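Local coordinates for protein glutamine synthetase (Helicobacter pylori, PDB 5ZLI) that belongs to the type I beta glutamine synthetases, assembled from twelve copies of a chain that joins a beta-grasp domain to a catalytic domain, at residues B[303-308]-B[396-401]; B[351-356]-B[364-369]; B[55-60]-B[75-80]. One frame throughout, in Å; residues are numbered along the deposited sequence.

Contact 1. Residues B[303-308]-B[396-401]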
ATOM      1  N   PHE B 303      72.157  -8.582  12.871  1.00 58.68           N
ATOM      2  CA  PHE B 303      71.678  -7.299  12.376  1.00 55.31           C
ATOM      3  C   PHE B 303      70.153  -7.244  12.377  1.00 51.89           C
ATOM      4  O   PHE B 303      69.556  -6.266  12.847  1.00 50.43           O
ATOM      5  CB  PHE B 303      72.240  -7.076  10.971  1.00 48.96           C
ATOM      6  CG  PHE B 303      71.855  -5.768  10.358  1.00 48.00           C
ATOM      7  CD1 PHE B 303      72.557  -4.614  10.663  1.00 52.58           C
ATOM      8  CD2 PHE B 303      70.799  -5.683   9.474  1.00 57.42           C
ATOM      9  CE1 PHE B 303      72.211  -3.392  10.096  1.00 50.88           C
ATOM     10  CE2 PHE B 303      70.443  -4.463   8.905  1.00 55.21           C
ATOM     11  CZ  PHE B 303      71.154  -3.319   9.222  1.00 55.69           C
ATOM     12  N   ALA B 304      69.505  -8.286  11.842  1.00 52.56           N
ATOM     13  CA  ALA B 304      68.041  -8.351  11.821  1.00 51.12           C
ATOM     14  C   ALA B 304      67.453  -8.462  13.222  1.00 46.72           C
ATOM     15  O   ALA B 304      66.414  -7.860  13.510  1.00 51.73           O
ATOM     16  CB  ALA B 304      67.563  -9.511  10.956  1.00 51.25           C
ATOM     17  N   LEU B 305      68.063  -9.265  14.094  1.00 44.88           N
ATOM     18  CA  LEU B 305      67.488  -9.425  15.427  1.00 50.61           C
ATOM     19  C   LEU B 305      67.610  -8.153  16.247  1.00 50.22           C
ATOM     20  O   LEU B 305      66.746  -7.875  17.087  1.00 44.98           O
ATOM     21  CB  LEU B 305      68.163 -10.566  16.181  1.00 55.49           C
ATOM     22  CG  LEU B 305      67.665 -11.958  15.864  1.00 56.62           C
ATOM     23  CD1 LEU B 305      68.749 -12.937  16.217  1.00 63.52           C
ATOM     24  CD2 LEU B 305      66.412 -12.205  16.664  1.00 45.43           C
ATOM     25  N   HIS B 306      68.678  -7.382  16.025  1.00 50.13           N
ATOM     26  CA  HIS B 306      68.781  -6.067  16.638  1.00 45.04           C
ATOM     27  C   HIS B 306      67.750  -5.120  16.036  1.00 45.08           C
ATOM     28  O   HIS B 306      67.098  -4.358  16.762  1.00 47.90           O
ATOM     29  CB  HIS B 306      70.212  -5.535  16.498  1.00 48.98           C
ATOM     30  CG  HIS B 306      71.207  -6.226  17.387  1.00 48.10           C
ATOM     31  ND1 HIS B 306      70.903  -6.649  18.666  1.00 47.70           N
ATOM     32  CD2 HIS B 306      72.491  -6.592  17.169  1.00 50.14           C
ATOM     33  CE1 HIS B 306      71.959  -7.237  19.197  1.00 52.50           C
ATOM     34  NE2 HIS B 306      72.934  -7.218  18.306  1.00 55.51           N
ATOM     35  N   PHE B 307      67.546  -5.191  14.722  1.00 38.94           N
ATOM     36  CA  PHE B 307      66.435  -4.457  14.123  1.00 47.90           C
ATOM     37  C   PHE B 307      65.102  -4.771  14.825  1.00 46.24           C
ATOM     38  O   PHE B 307      64.366  -3.861  15.233  1.00 40.42           O
ATOM     39  CB  PHE B 307      66.365  -4.797  12.634  1.00 41.18           C
ATOM     40  CG  PHE B 307      65.359  -4.006  11.876  1.00 34.24           C
ATOM     41  CD1 PHE B 307      64.018  -4.298  11.961  1.00 33.60           C
ATOM     42  CD2 PHE B 307      65.762  -2.989  11.049  1.00 38.18           C
ATOM     43  CE1 PHE B 307      63.122  -3.592  11.256  1.00 29.61           C
ATOM     44  CE2 PHE B 307      64.854  -2.273  10.336  1.00 37.13           C
ATOM     45  CZ  PHE B 307      63.537  -2.574  10.437  1.00 32.30           C
ATOM     46  N   LEU B 308      64.790  -6.062  14.986  1.00 36.22           N
ATOM     47  CA  LEU B 308      63.537  -6.465  15.616  1.00 42.87           C
ATOM     48  C   LEU B 308      63.417  -5.967  17.049  1.00 47.47           C
ATOM     49  O   LEU B 308      62.322  -5.594  17.496  1.00 38.73           O
ATOM     50  CB  LEU B 308      63.407  -7.987  15.577  1.00 56.04           C
ATOM     51  CG  LEU B 308      62.302  -8.553  16.473  1.00 47.95           C
ATOM     52  CD1 LEU B 308      60.980  -8.129  15.915  1.00 42.10           C
ATOM     53  CD2 LEU B 308      62.388 -10.083  16.559  1.00 44.72           C
ATOM     54  N   ILE B 396      70.019  -3.659  20.148  1.00 53.66           N
ATOM     55  CA  ILE B 396      68.932  -4.004  21.064  1.00 53.55           C
ATOM     56  C   ILE B 396      68.544  -5.470  20.901  1.00 46.28           C
ATOM     57  O   ILE B 396      68.206  -5.923  19.803  1.00 43.81           O
ATOM     58  CB  ILE B 396      67.713  -3.085  20.858  1.00 49.93           C
ATOM     59  CG1 ILE B 396      68.073  -1.616  21.119  1.00 50.06           C
ATOM     60  CG2 ILE B 396      66.597  -3.493  21.814  1.00 49.33           C
ATOM     61  CD1 ILE B 396      66.873  -0.668  21.209  1.00 50.08           C
ATOM     62  N   ASP B 397      68.543  -6.195  22.011  1.00 51.25           N
ATOM     63  CA  ASP B 397      68.114  -7.592  22.063  1.00 52.38           C
ATOM     64  C   ASP B 397      66.587  -7.647  22.017  1.00 45.02           C
ATOM     65  O   ASP B 397      65.923  -6.986  22.823  1.00 44.37           O
ATOM     66  CB  ASP B 397      68.631  -8.253  23.355  1.00 46.54           C
ATOM     67  CG  ASP B 397      68.648  -9.770  23.291  1.00 54.81           C
ATOM     68  OD1 ASP B 397      69.762 -10.331  23.259  1.00 64.71           O
ATOM     69  OD2 ASP B 397      67.576 -10.410  23.279  1.00 57.01           O
ATOM     70  N   PRO B 398      65.992  -8.423  21.112  1.00 47.01           N
ATOM     71  CA  PRO B 398      64.534  -8.498  21.049  1.00 47.56           C
ATOM     72  C   PRO B 398      63.931  -9.428  22.081  1.00 47.49           C
ATOM     73  O   PRO B 398      62.706  -9.585  22.101  1.00 46.18           O
ATOM     74  CB  PRO B 398      64.293  -9.048  19.636  1.00 45.36           C
ATOM     75  CG  PRO B 398      65.450  -9.930  19.407  1.00 48.31           C
ATOM     76  CD  PRO B 398      66.627  -9.290  20.106  1.00 54.50           C
ATOM     77  N   GLY B 399      64.773  -9.944  22.975  1.00 45.29           N
ATOM     78  CA  GLY B 399      64.344 -10.891  23.979  1.00 48.85           C
ATOM     79  C   GLY B 399      64.241 -12.305  23.434  1.00 62.18           C
ATOM     80  O   GLY B 399      65.003 -12.726  22.549  1.00 57.75           O
ATOM     81  N   GLU B 400      63.281 -13.051  23.987  1.00 61.24           N
ATOM     82  CA  GLU B 400      63.134 -14.478  23.724  1.00 65.96           C
ATOM     83  C   GLU B 400      61.851 -14.730  22.950  1.00 58.85           C
ATOM     84  O   GLU B 400      60.819 -14.117  23.234  1.00 58.77           O
ATOM     85  CB  GLU B 400      63.118 -15.293  25.025  1.00 63.38           C
ATOM     86  CG  GLU B 400      63.479 -16.774  24.866  1.00 65.50           C
ATOM     87  CD  GLU B 400      64.973 -17.053  25.031  1.00 77.93           C
ATOM     88  OE1 GLU B 400      65.737 -16.086  25.261  1.00 80.48           O
ATOM     89  OE2 GLU B 400      65.384 -18.238  24.934  1.00 68.12           O
ATOM     90  N   ALA B 401      61.930 -15.624  21.964  1.00 56.26           N
ATOM     91  CA  ALA B 401      60.757 -15.990  21.187  1.00 52.91           C
ATOM     92  C   ALA B 401      59.798 -16.800  22.049  1.00 57.27           C
ATOM     93  O   ALA B 401      60.210 -17.533  22.955  1.00 61.34           O
ATOM     94  CB  ALA B 401      61.172 -16.787  19.952  1.00 57.40           C
TER

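Contact 2. Residues B[351-356]-B[364-369]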
ATOM      1  N   ALA B 351      51.636 -14.073  17.287  1.00 42.51           N
ATOM      2  CA  ALA B 351      52.708 -13.159  17.648  1.00 42.31           C
ATOM      3  C   ALA B 351      52.620 -11.835  16.889  1.00 43.10           C
ATOM      4  O   ALA B 351      52.007 -11.745  15.819  1.00 41.33           O
ATOM      5  CB  ALA B 351      54.062 -13.820  17.400  1.00 47.04           C
ATOM      6  N   SER B 352      53.176 -10.779  17.508  1.00 42.52           N
ATOM      7  CA  SER B 352      53.261  -9.469  16.856  1.00 39.77           C
ATOM      8  C   SER B 352      54.143  -9.507  15.617  1.00 39.40           C
ATOM      9  O   SER B 352      53.827  -8.877  14.602  1.00 32.26           O
ATOM     10  CB  SER B 352      53.745  -8.414  17.833  1.00 36.12           C
ATOM     11  OG  SER B 352      52.786  -8.262  18.839  1.00 38.92           O
ATOM     12  N   VAL B 353      55.294 -10.156  15.714  1.00 39.68           N
ATOM     13  CA  VAL B 353      56.153 -10.361  14.565  1.00 40.50           C
ATOM     14  C   VAL B 353      56.150 -11.838  14.238  1.00 41.74           C
ATOM     15  O   VAL B 353      56.041 -12.697  15.117  1.00 39.51           O
ATOM     16  CB  VAL B 353      57.590  -9.863  14.783  1.00 40.08           C
ATOM     17  CG1 VAL B 353      58.272  -9.662  13.420  1.00 34.93           C
ATOM     18  CG2 VAL B 353      57.565  -8.587  15.623  1.00 38.66           C
ATOM     19  N   ARG B 354      56.308 -12.134  12.957  1.00 41.45           N
ATOM     20  CA  ARG B 354      56.247 -13.511  12.519  1.00 38.04           C
ATOM     21  C   ARG B 354      57.394 -13.765  11.575  1.00 40.30           C
ATOM     22  O   ARG B 354      57.672 -12.948  10.696  1.00 43.82           O
ATOM     23  CB  ARG B 354      54.917 -13.812  11.837  1.00 41.84           C
ATOM     24  CG  ARG B 354      54.961 -15.044  11.036  1.00 37.21           C
ATOM     25  CD  ARG B 354      53.586 -15.539  10.816  1.00 41.25           C
ATOM     26  NE  ARG B 354      53.610 -16.481   9.728  1.00 42.87           N
ATOM     27  CZ  ARG B 354      53.540 -16.102   8.478  1.00 38.56           C
ATOM     28  NH1 ARG B 354      53.370 -14.814   8.222  1.00 39.60           N
ATOM     29  NH2 ARG B 354      53.585 -17.003   7.511  1.00 44.47           N
ATOM     30  N   ILE B 355      58.075 -14.882  11.793  1.00 43.60           N
ATOM     31  CA  ILE B 355      59.114 -15.363  10.889  1.00 41.95           C
ATOM     32  C   ILE B 355      58.468 -16.364   9.939  1.00 46.90           C
ATOM     33  O   ILE B 355      58.029 -17.439  10.391  1.00 46.30           O
ATOM     34  CB  ILE B 355      60.269 -15.998  11.661  1.00 40.98           C
ATOM     35  CG1 ILE B 355      60.877 -14.968  12.598  1.00 46.64           C
ATOM     36  CG2 ILE B 355      61.307 -16.469  10.715  1.00 39.55           C
ATOM     37  CD1 ILE B 355      60.273 -14.998  14.005  1.00 45.78           C
ATOM     38  N   PRO B 356      58.336 -16.047   8.657  1.00 48.19           N
ATOM     39  CA  PRO B 356      57.758 -17.017   7.717  1.00 50.37           C
ATOM     40  C   PRO B 356      58.619 -18.266   7.543  1.00 51.10           C
ATOM     41  O   PRO B 356      59.832 -18.268   7.771  1.00 54.49           O
ATOM     42  CB  PRO B 356      57.660 -16.224   6.409  1.00 43.68           C
ATOM     43  CG  PRO B 356      57.598 -14.761   6.856  1.00 46.03           C
ATOM     44  CD  PRO B 356      58.482 -14.702   8.070  1.00 43.62           C
ATOM     45  N   ALA B 364      65.024 -13.719   3.355  1.00 51.81           N
ATOM     46  CA  ALA B 364      64.981 -13.542   4.794  1.00 50.71           C
ATOM     47  C   ALA B 364      64.339 -12.203   5.123  1.00 50.76           C
ATOM     48  O   ALA B 364      64.608 -11.193   4.463  1.00 45.65           O
ATOM     49  CB  ALA B 364      66.379 -13.643   5.382  1.00 47.54           C
ATOM     50  N   ARG B 365      63.438 -12.214   6.102  1.00 43.91           N
ATOM     51  CA  ARG B 365      62.594 -11.056   6.346  1.00 44.67           C
ATOM     52  C   ARG B 365      61.798 -11.298   7.610  1.00 45.50           C
ATOM     53  O   ARG B 365      61.641 -12.436   8.060  1.00 51.49           O
ATOM     54  CB  ARG B 365      61.629 -10.805   5.181  1.00 48.45           C
ATOM     55  CG  ARG B 365      60.242 -11.362   5.445  1.00 43.71           C
ATOM     56  CD  ARG B 365      59.517 -11.751   4.203  1.00 46.97           C
ATOM     57  NE  ARG B 365      58.962 -13.094   4.329  1.00 50.79           N
ATOM     58  CZ  ARG B 365      58.448 -13.772   3.309  1.00 52.94           C
ATOM     59  NH1 ARG B 365      58.431 -13.210   2.107  1.00 50.51           N
ATOM     60  NH2 ARG B 365      57.960 -15.000   3.487  1.00 45.13           N
ATOM     61  N   PHE B 366      61.272 -10.216   8.165  1.00 43.99           N
ATOM     62  CA  PHE B 366      60.218 -10.318   9.159  1.00 49.38           C
ATOM     63  C   PHE B 366      58.876  -9.950   8.533  1.00 46.14           C
ATOM     64  O   PHE B 366      58.812  -9.350   7.457  1.00 45.25           O
ATOM     65  CB  PHE B 366      60.486  -9.397  10.345  1.00 43.31           C
ATOM     66  CG  PHE B 366      61.715  -9.728  11.104  1.00 45.23           C
ATOM     67  CD1 PHE B 366      62.768  -8.839  11.156  1.00 50.44           C
ATOM     68  CD2 PHE B 366      61.802 -10.909  11.826  1.00 58.45           C
ATOM     69  CE1 PHE B 366      63.908  -9.133  11.904  1.00 55.62           C
ATOM     70  CE2 PHE B 366      62.941 -11.213  12.570  1.00 53.81           C
ATOM     71  CZ  PHE B 366      63.994 -10.322  12.610  1.00 49.68           C
ATOM     72  N   GLU B 367      57.799 -10.338   9.208  1.00 36.08           N
ATOM     73  CA  GLU B 367      56.469  -9.819   8.911  1.00 39.55           C
ATOM     74  C   GLU B 367      55.851  -9.263  10.190  1.00 42.35           C
ATOM     75  O   GLU B 367      55.715  -9.987  11.183  1.00 37.74           O
ATOM     76  CB  GLU B 367      55.573 -10.886   8.292  1.00 44.01           C
ATOM     77  CG  GLU B 367      54.088 -10.513   8.310  1.00 43.32           C
ATOM     78  CD  GLU B 367      53.188 -11.705   8.041  1.00 45.85           C
ATOM     79  OE1 GLU B 367      53.218 -12.237   6.901  1.00 45.10           O
ATOM     80  OE2 GLU B 367      52.506 -12.148   8.994  1.00 43.70           O
ATOM     81  N   PHE B 368      55.543  -7.963  10.195  1.00 47.94           N
ATOM     82  CA  PHE B 368      54.882  -7.328  11.341  1.00 46.47           C
ATOM     83  C   PHE B 368      53.369  -7.358  11.134  1.00 42.57           C
ATOM     84  O   PHE B 368      52.850  -6.762  10.180  1.00 41.49           O
ATOM     85  CB  PHE B 368      55.378  -5.897  11.540  1.00 36.12           C
ATOM     86  CG  PHE B 368      56.873  -5.797  11.621  1.00 44.50           C
ATOM     87  CD1 PHE B 368      57.555  -6.150  12.769  1.00 42.41           C
ATOM     88  CD2 PHE B 368      57.610  -5.397  10.518  1.00 43.23           C
ATOM     89  CE1 PHE B 368      58.944  -6.063  12.809  1.00 45.34           C
ATOM     90  CE2 PHE B 368      58.975  -5.304  10.575  1.00 34.40           C
ATOM     91  CZ  PHE B 368      59.643  -5.639  11.699  1.00 34.98           C
ATOM     92  N   ARG B 369      52.672  -8.048  12.028  1.00 36.93           N
ATOM     93  CA  ARG B 369      51.253  -8.303  11.858  1.00 42.97           C
ATOM     94  C   ARG B 369      50.369  -7.272  12.548  1.00 45.19           C
ATOM     95  O   ARG B 369      49.150  -7.321  12.368  1.00 47.47           O
ATOM     96  CB  ARG B 369      50.896  -9.700  12.366  1.00 44.05           C
ATOM     97  CG  ARG B 369      51.627 -10.817  11.682  1.00 35.97           C
ATOM     98  CD  ARG B 369      51.246 -12.151  12.287  1.00 42.28           C
ATOM     99  NE  ARG B 369      49.804 -12.417  12.243  1.00 43.43           N
ATOM    100  CZ  ARG B 369      49.139 -12.779  11.143  1.00 46.55           C
ATOM    101  NH1 ARG B 369      49.765 -12.917   9.981  1.00 43.17           N
ATOM    102  NH2 ARG B 369      47.836 -13.007  11.200  1.00 51.61           N
TER

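Contact 3. Residues B[55-60]-B[75-80]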
ATOM      1  N   GLU B  55      58.934  24.358 -10.771  1.00 51.67           N
ATOM      2  CA  GLU B  55      58.438  25.226  -9.712  1.00 52.40           C
ATOM      3  C   GLU B  55      57.379  24.498  -8.898  1.00 52.84           C
ATOM      4  O   GLU B  55      57.566  24.236  -7.703  1.00 53.35           O
ATOM      5  CB  GLU B  55      57.908  26.546 -10.293  1.00 51.77           C
ATOM      6  CG  GLU B  55      59.007  27.606 -10.537  1.00 55.02           C
ATOM      7  CD  GLU B  55      58.477  29.020 -10.859  1.00 65.30           C
ATOM      8  OE1 GLU B  55      58.854  29.969 -10.130  1.00 61.15           O
ATOM      9  OE2 GLU B  55      57.683  29.189 -11.821  1.00 63.13           O
ATOM     10  N   GLY B  56      56.312  24.058  -9.556  1.00 52.65           N
ATOM     11  CA  GLY B  56      55.319  23.276  -8.859  1.00 46.89           C
ATOM     12  C   GLY B  56      53.903  23.756  -9.080  1.00 36.89           C
ATOM     13  O   GLY B  56      53.606  24.580  -9.951  1.00 38.30           O
ATOM     14  N   ILE B  57      52.993  23.180  -8.327  1.00 34.31           N
ATOM     15  CA  ILE B  57      51.583  23.495  -8.454  1.00 40.88           C
ATOM     16  C   ILE B  57      51.116  24.149  -7.160  1.00 40.46           C
ATOM     17  O   ILE B  57      51.314  23.587  -6.079  1.00 40.68           O
ATOM     18  CB  ILE B  57      50.736  22.258  -8.776  1.00 41.09           C
ATOM     19  CG1 ILE B  57      50.880  21.895 -10.254  1.00 45.91           C
ATOM     20  CG2 ILE B  57      49.301  22.511  -8.434  1.00 39.54           C
ATOM     21  CD1 ILE B  57      52.133  21.165 -10.580  1.00 41.77           C
ATOM     22  N   PRO B  58      50.548  25.356  -7.217  1.00 44.31           N
ATOM     23  CA  PRO B  58      50.048  25.992  -5.993  1.00 44.43           C
ATOM     24  C   PRO B  58      48.786  25.307  -5.520  1.00 40.30           C
ATOM     25  O   PRO B  58      48.014  24.779  -6.322  1.00 48.11           O
ATOM     26  CB  PRO B  58      49.730  27.424  -6.435  1.00 49.02           C
ATOM     27  CG  PRO B  58      49.600  27.371  -7.970  1.00 42.88           C
ATOM     28  CD  PRO B  58      50.073  26.030  -8.447  1.00 41.25           C
ATOM     29  N   PHE B  59      48.559  25.335  -4.213  1.00 38.58           N
ATOM     30  CA  PHE B  59      47.284  24.867  -3.679  1.00 36.25           C
ATOM     31  C   PHE B  59      47.069  25.457  -2.291  1.00 38.51           C
ATOM     32  O   PHE B  59      47.931  26.151  -1.748  1.00 46.85           O
ATOM     33  CB  PHE B  59      47.195  23.341  -3.648  1.00 38.72           C
ATOM     34  CG  PHE B  59      48.015  22.698  -2.580  1.00 37.30           C
ATOM     35  CD1 PHE B  59      49.388  22.679  -2.658  1.00 37.90           C
ATOM     36  CD2 PHE B  59      47.401  22.085  -1.500  1.00 37.73           C
ATOM     37  CE1 PHE B  59      50.136  22.071  -1.673  1.00 34.84           C
ATOM     38  CE2 PHE B  59      48.143  21.470  -0.512  1.00 36.53           C
ATOM     39  CZ  PHE B  59      49.506  21.470  -0.603  1.00 39.68           C
ATOM     40  N   ASP B  60      45.913  25.149  -1.706  1.00 41.07           N
ATOM     41  CA  ASP B  60      45.481  25.721  -0.428  1.00 43.01           C
ATOM     42  C   ASP B  60      45.727  24.723   0.699  1.00 37.76           C
ATOM     43  O   ASP B  60      44.907  23.853   0.969  1.00 40.46           O
ATOM     44  CB  ASP B  60      44.018  26.137  -0.518  1.00 46.53           C
ATOM     45  CG  ASP B  60      43.454  26.614   0.812  1.00 47.83           C
ATOM     46  OD1 ASP B  60      42.279  27.039   0.805  1.00 54.04           O
ATOM     47  OD2 ASP B  60      44.171  26.606   1.845  1.00 41.06           O
ATOM     48  N   MET B  75      50.829  26.872  -0.564  1.00 42.09           N
ATOM     49  CA  MET B  75      51.939  25.939  -0.620  1.00 40.79           C
ATOM     50  C   MET B  75      52.084  25.462  -2.062  1.00 38.39           C
ATOM     51  O   MET B  75      51.304  25.839  -2.944  1.00 35.04           O
ATOM     52  CB  MET B  75      51.706  24.794   0.364  1.00 41.12           C
ATOM     53  CG  MET B  75      51.662  25.222   1.848  1.00 42.41           C
ATOM     54  SD  MET B  75      53.200  25.485   2.753  1.00 48.21           S
ATOM     55  CE  MET B  75      53.618  23.793   3.146  1.00 42.40           C
ATOM     56  N   ILE B  76      53.062  24.594  -2.304  1.00 32.06           N
ATOM     57  CA  ILE B  76      53.349  24.097  -3.645  1.00 36.10           C
ATOM     58  C   ILE B  76      53.262  22.575  -3.664  1.00 40.18           C
ATOM     59  O   ILE B  76      53.684  21.895  -2.716  1.00 37.87           O
ATOM     60  CB  ILE B  76      54.740  24.558  -4.143  1.00 39.04           C
ATOM     61  CG1 ILE B  76      54.759  26.060  -4.428  1.00 33.94           C
ATOM     62  CG2 ILE B  76      55.168  23.790  -5.382  1.00 36.26           C
ATOM     63  CD1 ILE B  76      53.913  26.453  -5.571  1.00 33.14           C
ATOM     64  N   LEU B  77      52.688  22.040  -4.736  1.00 31.87           N
ATOM     65  CA  LEU B  77      52.864  20.631  -5.036  1.00 39.18           C
ATOM     66  C   LEU B  77      54.084  20.441  -5.916  1.00 34.89           C
ATOM     67  O   LEU B  77      54.269  21.155  -6.900  1.00 34.21           O
ATOM     68  CB  LEU B  77      51.641  20.025  -5.712  1.00 37.62           C
ATOM     69  CG  LEU B  77      50.450  20.049  -4.768  1.00 40.76           C
ATOM     70  CD1 LEU B  77      49.196  19.541  -5.450  1.00 37.68           C
ATOM     71  CD2 LEU B  77      50.768  19.235  -3.513  1.00 41.89           C
ATOM     72  N   THR B  78      54.927  19.516  -5.521  1.00 33.97           N
ATOM     73  CA  THR B  78      56.082  19.173  -6.325  1.00 44.35           C
ATOM     74  C   THR B  78      55.865  17.804  -6.938  1.00 46.49           C
ATOM     75  O   THR B  78      55.888  16.794  -6.212  1.00 37.82           O
ATOM     76  CB  THR B  78      57.375  19.175  -5.525  1.00 45.97           C
ATOM     77  OG1 THR B  78      57.320  20.188  -4.512  1.00 44.64           O
ATOM     78  CG2 THR B  78      58.547  19.406  -6.510  1.00 39.08           C
ATOM     79  N   PRO B  79      55.613  17.721  -8.239  1.00 46.62           N
ATOM     80  CA  PRO B  79      55.386  16.413  -8.852  1.00 44.27           C
ATOM     81  C   PRO B  79      56.666  15.593  -8.866  1.00 39.97           C
ATOM     82  O   PRO B  79      57.757  16.121  -9.086  1.00 35.89           O
ATOM     83  CB  PRO B  79      54.920  16.765 -10.270  1.00 43.46           C
ATOM     84  CG  PRO B  79      54.509  18.223 -10.207  1.00 41.50           C
ATOM     85  CD  PRO B  79      55.421  18.827  -9.196  1.00 43.18           C
ATOM     86  N   ASP B  80      56.534  14.303  -8.556  1.00 46.64           N
ATOM     87  CA  ASP B  80      57.608  13.329  -8.743  1.00 50.18           C
ATOM     88  C   ASP B  80      57.232  12.460  -9.946  1.00 49.28           C
ATOM     89  O   ASP B  80      56.175  11.817  -9.955  1.00 45.22           O
ATOM     90  CB  ASP B  80      57.851  12.498  -7.477  1.00 39.51           C
ATOM     91  CG  ASP B  80      59.157  11.693  -7.539  1.00 44.70           C
ATOM     92  OD1 ASP B  80      59.847  11.732  -8.583  1.00 52.61           O
ATOM     93  OD2 ASP B  80      59.527  11.057  -6.527  1.00 44.14           O
TER

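Contact 1. Residues B[303-308]-B[396-401]
His306 and Ile396 come within 4.9 Å, CA to CA, and Leu308 and Pro398 within 5.9 Å, as the irregular chain 396-401 runs past one flank of helix 302-313. The single hydrogen bond across the contact goes from His306 ND1 to Ile396 O, at 3.0 Å and nearly straight (168°). His306 CG, anti to its own carbonyl carbon (chi1 -73°), starts the ring off beside the loop. Ile396 O lies in the plane of the imidazole, at its edge, while ND1 stands well above the plane of the carbonyl group. The same oxygen takes a CA-H...O contact from His306 CA at 3.2 Å. Pro398 CD packs against the carbonyl oxygen Leu305 O (3.3 Å); the apolar contacts of this proline are CG to Leu305 CD2 at 3.7 Å and CB to Leu308 CD2 at 3.8 Å. Just beside it, Gly399 N donates to Asp397 OD2, forming an Asx turn. Leu308 and Pro398 both pack on Tyr344 of strand 341-346, whereas Phe307, pointing away from the loop, touches Val282 and Val284 of strand 278-286 and Phe368 of strand 366-368, placing the helix between sheet and loop.

Contact 2. Residues B[351-356]-B[364-369]
The guanidinium of Arg354 meets the carboxylate of Glu367 at its edge, with Glu367 CD near its plane, while Pro356 CA of its own segment lies 4.1 Å above one face, offset toward the rim. NH1 of Arg354 sits 2.9 Å from both OE1 and OE2 of Glu367, with the salt bridge to OE1, and the two flat groups are turned 48° apart. Arg369 approaches the same carboxylate with its own edge: its NH1 donates to Glu367 OE2 at 3.0 Å. A third guanidinium, that of Arg365, has Pro356 CB at its edge, 3.2 Å from NH2. Among the rings, Phe366 receives Ile355 CG1 at its edge, 4.2 Å from CD2, and Phe368 lies side by side with Val353, whose CG1 is 3.6 Å from CD1.

Strand 366-368 pairs antiparallel with 353-354 in a beta hairpin. Arg354 and Glu367 are a hydrogen-bonded pair joined by two N-H...O bonds; Val353 and Phe368, a non-hydrogen-bonded pair, project to the other face, where helix 302-313 packs on them. A further bond, Arg369 N to Ser352 O, joins the chains just past the paired residues, where 351-356 turns a corner. Glu367 CG stands anti to its backbone N (chi1 165°), on the face shared with Arg354, and the chain beyond it is extended.

The network reaches on: Arg354 NH2 forms a salt bridge with Asp74 of a second subunit, Arg369 NH2 donates to Glu337 O, and His281 NE2 makes a weak hydrogen bond with Glu367 OE1. Arg354 NH1 and Arg369 NH1 stand 4.4 Å apart, a closeness of like charges that the carboxylate, held by both, would be expected to offset. The contact thus puts a buried, multiply paired carboxylate on one face and apolar packing on the other, and links the hairpin to a subunit interface.

Contact 3. Residues B[55-60]-B[75-80]
In the sheet of the beta-grasp domain, Ile57 and Phe59 on strand 57-60 pair antiparallel with Leu77 and Met75 on strand 74-81. Both couples are hydrogen-bonded pairs, flanking the non-hydrogen-bonded pair of Pro58 with Ile76, and the two short strands run at 134° to each other. Ile57 N donates to Leu77 O at 2.8 Å, and Leu77 N returns a bond to Ile57 O; Phe59 N to Met75 O and Met75 N to Phe59 O form the second couple, at 3.1 and 3.2 Å.

On the face shared by Ile57, Phe59, Met75 and Leu77, the Phe59 ring meets both Leu77 and Met75. Phe59 CG sits between the backbone N and the carbonyl carbon (chi1 74°), and the side chain crosses Leu77 at about a right angle. CE1 of Phe59 lies 3.4 Å from Leu77 CD2 and 3.7 Å from Met75 CB. Strand 94-103, hydrogen-bonded along strand 74-81, packs on this group through Val101, which touches both Phe59 and Met75; Phe31 also meets the Phe59 ring. At the end of the strand, Asp60 N is hydrogen-bonded to Tyr190 OH of a third subunit, bringing the domain to a subunit interface.

Toward the other end, Ile57 CD1 rests on Pro79 CG at 3.8 Å. Gly56 has no side chain, and the Ile76 methyl CG2 comes 3.5 Å from its CA.

Overall arrangement
Contacts 1 and 2 adjoin in the catalytic domain. Their centres are 12 Å apart, Leu308 CD1 meets Val353 CG2 at 3.5 Å, and helix 302-313 is shared: it packs on the loop in contact 1 and on the hairpin of contact 2. Contact 1 is the more superficial, a mixed loop-on-helix join with one histidine bond, whereas contact 2 is buried and adds a salt-bridge network to its strand pairing. Contact 3, also buried, lies in the beta-grasp domain, its centre about 38 Å from that of contact 2. It shares antiparallel pairing with contact 2, but its side-chain packing is apolar. Contacts 2 and 3 both reach other subunits; contact 1 touches none.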